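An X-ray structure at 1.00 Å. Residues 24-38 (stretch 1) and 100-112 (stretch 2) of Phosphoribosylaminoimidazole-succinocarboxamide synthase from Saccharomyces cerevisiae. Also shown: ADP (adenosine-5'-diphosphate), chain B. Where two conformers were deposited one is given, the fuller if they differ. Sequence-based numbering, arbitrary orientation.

Stretch 1 (24-38) YEVDAGTLLFVATDR
Stretch 2, residues 100-112: TQLEDRSLLVHKH

Strands 30-35 and 106-110 run antiparallel, their N-to-C directions 155° apart, in the register Thr30-His110, Leu31-Val109, Leu32-Leu108, Phe33-Leu107, Val34-Ser106. Leu31 and Phe33 occupy the hydrogen-bonded sites, so each pairs twice: Leu31 N to Val109 O is 2.8 Å and Val109 N to Leu31 O 2.9 Å; Phe33 N to Leu107 O is 2.7 Å and Leu107 N to Phe33 O 2.9 Å, with N-H...O angles of 154-173°. The ladder continues outward, Ala35 N giving to Arg105 O (2.8 Å) and Lys111 N to Gly29 O (2.9 Å). Gly29 O also accepts from a water at 2.7 Å, which lies 2.7 Å from His110 ND1.

Arg105 (p, t, p, chi4 -112°) uses NH1 fully and NH2 once: NH1 donates to Ala35 O (2.8 Å) and Asp37 OD2 (2.7 Å), NH2 to Asp37 OD1 (2.9 Å), a two-pronged salt bridge with Asp37 in m. At the other end, Lys111 (t, t, m, t), bent at chi3 (-40°), brings NZ to Ala28 O at 2.8 Å, and a long salt bridge joins NZ to Glu25 OE1 at 3.8 Å.

Within the type I turn 27-30, Asp27 (p) OD2 accepts from Thr30 OG1 (2.6 Å) and Gly29 N (2.8 Å). Ser106 OG (m) donates to Leu102 O at 2.7 Å. ADP N6 donates to His110 O (3.0 Å), while His112 N donates to ADP N1 (3.2 Å).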

# COMPACT_ATOMS: atom_id res chain seq x y z
N TYR A 24 -4.14 16.05 -6.23
CA TYR A 24 -4.29 17.31 -6.90
C TYR A 24 -3.12 17.55 -7.81
O TYR A 24 -2.02 17.06 -7.57
CB TYR A 24 -4.34 18.43 -5.89
CG TYR A 24 -5.55 18.36 -5.02
CD1 TYR A 24 -6.69 19.04 -5.36
CD2 TYR A 24 -5.55 17.59 -3.88
CE1 TYR A 24 -7.79 18.98 -4.57
CE2 TYR A 24 -6.65 17.52 -3.10
CZ TYR A 24 -7.77 18.19 -3.46
OH TYR A 24 -8.90 18.16 -2.71
N GLU A 25 -3.34 18.38 -8.80
CA GLU A 25 -2.29 18.75 -9.70
C GLU A 25 -1.62 19.97 -9.23
O GLU A 25 -2.23 21.04 -9.14
CB GLU A 25 -2.88 19.00 -11.06
CG GLU A 25 -1.90 19.62 -12.01
CD GLU A 25 -2.51 19.77 -13.35
OE1 GLU A 25 -2.97 18.75 -13.94
OE2 GLU A 25 -2.61 20.90 -13.79
N VAL A 26 -0.36 19.85 -8.92
CA VAL A 26 0.44 21.00 -8.56
C VAL A 26 0.88 21.70 -9.80
O VAL A 26 0.86 22.92 -9.86
CB VAL A 26 1.58 20.57 -7.68
CG1 VAL A 26 2.50 21.72 -7.39
CG2 VAL A 26 1.02 20.04 -6.39
N ASP A 27 1.35 20.95 -10.76
CA ASP A 27 1.69 21.50 -12.01
C ASP A 27 1.70 20.38 -12.96
O ASP A 27 1.29 19.25 -12.66
CB ASP A 27 3.03 22.26 -11.95
CG ASP A 27 4.18 21.39 -11.57
OD1 ASP A 27 5.06 21.91 -10.91
OD2 ASP A 27 4.22 20.19 -11.89
N ALA A 28 2.15 20.67 -14.15
CA ALA A 28 2.07 19.69 -15.18
C ALA A 28 2.72 18.38 -14.82
O ALA A 28 2.33 17.36 -15.32
CB ALA A 28 2.67 20.25 -16.45
N GLY A 29 3.74 18.39 -14.01
CA GLY A 29 4.47 17.19 -13.70
C GLY A 29 4.33 16.67 -12.30
O GLY A 29 4.96 15.69 -11.97
N THR A 30 3.54 17.32 -11.48
CA THR A 30 3.63 17.06 -10.07
C THR A 30 2.28 17.03 -9.47
O THR A 30 1.39 17.80 -9.83
CB THR A 30 4.37 18.28 -9.50
OG1 THR A 30 5.53 18.56 -10.29
CG2 THR A 30 4.79 18.03 -8.09
N LEU A 31 2.14 16.12 -8.53
CA LEU A 31 0.90 15.89 -7.84
C LEU A 31 1.10 16.13 -6.38
O LEU A 31 2.13 15.86 -5.82
CB LEU A 31 0.45 14.47 -8.02
CG LEU A 31 0.25 14.04 -9.44
CD1 LEU A 31 0.05 12.54 -9.44
CD2 LEU A 31 -0.89 14.74 -10.08
N LEU A 32 0.03 16.60 -5.77
CA LEU A 32 -0.13 16.65 -4.34
C LEU A 32 -0.94 15.42 -3.99
O LEU A 32 -2.08 15.28 -4.38
CB LEU A 32 -0.84 17.93 -3.95
CG LEU A 32 -1.24 18.04 -2.52
CD1 LEU A 32 -0.04 17.99 -1.66
CD2 LEU A 32 -2.05 19.29 -2.31
N PHE A 33 -0.29 14.51 -3.29
CA PHE A 33 -0.78 13.17 -3.12
C PHE A 33 -1.17 13.04 -1.65
O PHE A 33 -0.31 12.85 -0.82
CB PHE A 33 0.40 12.28 -3.49
CG PHE A 33 0.09 10.84 -3.68
CD1 PHE A 33 0.54 9.90 -2.79
CD2 PHE A 33 -0.55 10.43 -4.78
CE1 PHE A 33 0.33 8.56 -3.03
CE2 PHE A 33 -0.75 9.09 -5.04
CZ PHE A 33 -0.31 8.17 -4.15
N VAL A 34 -2.44 13.22 -1.39
CA VAL A 34 -2.90 13.38 -0.04
C VAL A 34 -3.56 12.11 0.41
O VAL A 34 -4.55 11.72 -0.15
CB VAL A 34 -3.88 14.54 0.10
CG1 VAL A 34 -4.13 14.77 1.57
CG2 VAL A 34 -3.36 15.78 -0.57
N ALA A 35 -3.02 11.48 1.43
CA ALA A 35 -3.66 10.33 2.00
C ALA A 35 -4.63 10.82 3.03
O ALA A 35 -4.25 11.36 4.04
CB ALA A 35 -2.66 9.40 2.60
N THR A 36 -5.90 10.65 2.75
CA THR A 36 -6.92 10.96 3.69
C THR A 36 -6.96 9.85 4.71
O THR A 36 -6.14 8.95 4.70
CB THR A 36 -8.26 11.15 3.03
OG1 THR A 36 -8.79 9.88 2.67
CG2 THR A 36 -8.19 12.10 1.88
N ASP A 37 -7.93 9.95 5.59
CA ASP A 37 -8.18 8.98 6.61
C ASP A 37 -9.24 8.00 6.25
O ASP A 37 -9.66 7.23 7.08
CB ASP A 37 -8.48 9.69 7.90
CG ASP A 37 -7.31 10.42 8.42
OD1 ASP A 37 -7.51 11.39 9.16
OD2 ASP A 37 -6.17 10.04 8.12
N ARG A 38 -9.67 8.01 5.00
CA ARG A 38 -10.60 7.05 4.56
C ARG A 38 -9.99 5.67 4.64
O ARG A 38 -8.80 5.47 4.54
CB ARG A 38 -11.01 7.32 3.13
CG ARG A 38 -11.72 8.65 2.96
CD ARG A 38 -12.29 8.83 1.60
NE ARG A 38 -11.32 8.77 0.54
CZ ARG A 38 -10.79 9.81 -0.07
NH1 ARG A 38 -10.00 9.64 -1.10
NH2 ARG A 38 -11.05 11.03 0.34
N THR A 100 -4.15 22.25 7.62
CA THR A 100 -4.55 21.20 8.53
C THR A 100 -5.05 19.98 7.80
O THR A 100 -5.01 18.90 8.33
CB THR A 100 -5.60 21.68 9.49
OG1 THR A 100 -6.69 22.14 8.74
CG2 THR A 100 -5.07 22.72 10.43
N GLN A 101 -5.54 20.16 6.59
CA GLN A 101 -6.00 19.07 5.81
C GLN A 101 -4.91 18.36 5.06
O GLN A 101 -5.17 17.29 4.47
CB GLN A 101 -6.96 19.56 4.75
CG GLN A 101 -8.15 20.24 5.29
CD GLN A 101 -9.07 20.57 4.18
OE1 GLN A 101 -9.63 19.66 3.58
NE2 GLN A 101 -9.17 21.83 3.81
N LEU A 102 -3.74 18.95 5.01
CA LEU A 102 -2.69 18.45 4.18
C LEU A 102 -1.48 18.02 4.93
O LEU A 102 -0.76 17.15 4.49
CB LEU A 102 -2.30 19.53 3.19
CG LEU A 102 -3.39 19.93 2.22
CD1 LEU A 102 -2.93 21.09 1.40
CD2 LEU A 102 -3.78 18.76 1.35
N GLU A 103 -1.18 18.67 6.03
CA GLU A 103 0.08 18.45 6.65
C GLU A 103 0.19 17.02 7.13
O GLU A 103 -0.74 16.44 7.62
CB GLU A 103 0.30 19.43 7.78
CG GLU A 103 -0.66 19.27 8.93
CD GLU A 103 -0.65 20.41 9.88
OE1 GLU A 103 0.22 21.29 9.77
OE2 GLU A 103 -1.53 20.45 10.74
N ASP A 104 1.38 16.48 6.95
CA ASP A 104 1.78 15.16 7.39
C ASP A 104 1.15 14.04 6.66
O ASP A 104 1.52 12.90 6.91
CB ASP A 104 1.59 15.00 8.89
CG ASP A 104 2.41 15.95 9.64
OD1 ASP A 104 1.86 16.63 10.52
OD2 ASP A 104 3.61 16.02 9.35
N ARG A 105 0.25 14.32 5.74
CA ARG A 105 -0.43 13.27 5.02
C ARG A 105 -0.31 13.48 3.54
O ARG A 105 -1.00 12.86 2.77
CB ARG A 105 -1.88 13.21 5.40
CG ARG A 105 -2.60 14.48 5.14
CD ARG A 105 -4.04 14.40 5.42
NE ARG A 105 -4.34 14.20 6.82
CZ ARG A 105 -4.87 13.11 7.35
NH1 ARG A 105 -5.11 12.06 6.63
NH2 ARG A 105 -5.18 13.08 8.62
N SER A 106 0.60 14.35 3.12
CA SER A 106 0.70 14.72 1.74
C SER A 106 2.08 14.51 1.26
O SER A 106 3.05 14.89 1.89
CB SER A 106 0.33 16.17 1.56
OG SER A 106 -0.99 16.40 1.92
N LEU A 107 2.18 13.98 0.07
CA LEU A 107 3.43 13.86 -0.61
C LEU A 107 3.35 14.63 -1.88
O LEU A 107 2.36 14.60 -2.57
CB LEU A 107 3.76 12.42 -0.91
CG LEU A 107 3.93 11.60 0.36
CD1 LEU A 107 4.06 10.17 0.01
CD2 LEU A 107 5.11 12.04 1.15
N LEU A 108 4.42 15.31 -2.18
CA LEU A 108 4.59 15.96 -3.45
C LEU A 108 5.30 14.95 -4.30
O LEU A 108 6.40 14.54 -3.96
CB LEU A 108 5.42 17.20 -3.26
CG LEU A 108 5.53 18.07 -4.45
CD1 LEU A 108 4.22 18.70 -4.75
CD2 LEU A 108 6.58 19.11 -4.19
N VAL A 109 4.66 14.53 -5.37
CA VAL A 109 5.19 13.45 -6.14
C VAL A 109 5.19 13.82 -7.57
O VAL A 109 4.41 14.60 -8.06
CB VAL A 109 4.41 12.15 -5.92
CG1 VAL A 109 4.39 11.80 -4.44
CG2 VAL A 109 3.04 12.22 -6.45
N HIS A 110 6.09 13.21 -8.28
CA HIS A 110 6.12 13.31 -9.68
C HIS A 110 5.04 12.44 -10.27
O HIS A 110 4.89 11.30 -9.91
CB HIS A 110 7.45 12.78 -10.16
CG HIS A 110 8.61 13.62 -9.77
ND1 HIS A 110 8.89 14.81 -10.39
CD2 HIS A 110 9.57 13.45 -8.83
CE1 HIS A 110 9.97 15.35 -9.84
NE2 HIS A 110 10.41 14.53 -8.91
N LYS A 111 4.31 12.99 -11.20
CA LYS A 111 3.37 12.23 -11.96
C LYS A 111 4.16 11.26 -12.77
O LYS A 111 5.05 11.65 -13.48
CB LYS A 111 2.52 13.24 -12.73
CG LYS A 111 1.36 12.65 -13.45
CD LYS A 111 0.61 13.68 -14.32
CE LYS A 111 0.41 15.14 -13.74
NZ LYS A 111 -0.20 16.26 -14.69
N HIS A 112 3.84 10.00 -12.70
CA HIS A 112 4.52 9.03 -13.50
C HIS A 112 3.55 8.25 -14.28
O HIS A 112 2.43 8.03 -13.86
CB HIS A 112 5.34 8.09 -12.65
CG HIS A 112 6.66 8.64 -12.31
ND1 HIS A 112 7.64 8.78 -13.26
CD2 HIS A 112 7.17 9.14 -11.17
CE1 HIS A 112 8.70 9.33 -12.71
NE2 HIS A 112 8.44 9.57 -11.45
PB ADP B . -6.89 3.50 -5.16
O1B ADP B . -6.04 2.59 -4.41
O2B ADP B . -6.93 3.18 -6.59
O3B ADP B . -8.26 3.68 -4.71
PA ADP B . -5.51 5.64 -3.88
O1A ADP B . -4.49 4.78 -3.30
O2A ADP B . -6.53 6.23 -3.01
O3A ADP B . -6.21 4.93 -5.09
O5' ADP B . -4.85 6.85 -4.64
C5' ADP B . -3.61 6.80 -5.31
C4' ADP B . -3.85 6.84 -6.79
O4' ADP B . -2.73 7.51 -7.36
C3' ADP B . -3.88 5.49 -7.44
O3' ADP B . -4.61 5.54 -8.64
C2' ADP B . -2.43 5.28 -7.79
O2' ADP B . -2.23 4.32 -8.78
C1' ADP B . -2.07 6.64 -8.25
N9 ADP B . -0.68 6.98 -8.21
C8 ADP B . 0.20 6.63 -7.28
N7 ADP B . 1.38 7.18 -7.46
C5 ADP B . 1.24 7.91 -8.57
C6 ADP B . 2.10 8.77 -9.30
N6 ADP B . 3.34 8.99 -8.90
N1 ADP B . 1.66 9.31 -10.43
C2 ADP B . 0.40 9.12 -10.79
N3 ADP B . -0.52 8.41 -10.16
C4 ADP B . -0.08 7.80 -9.05
O HOH W 1 7.58 15.37 -12.70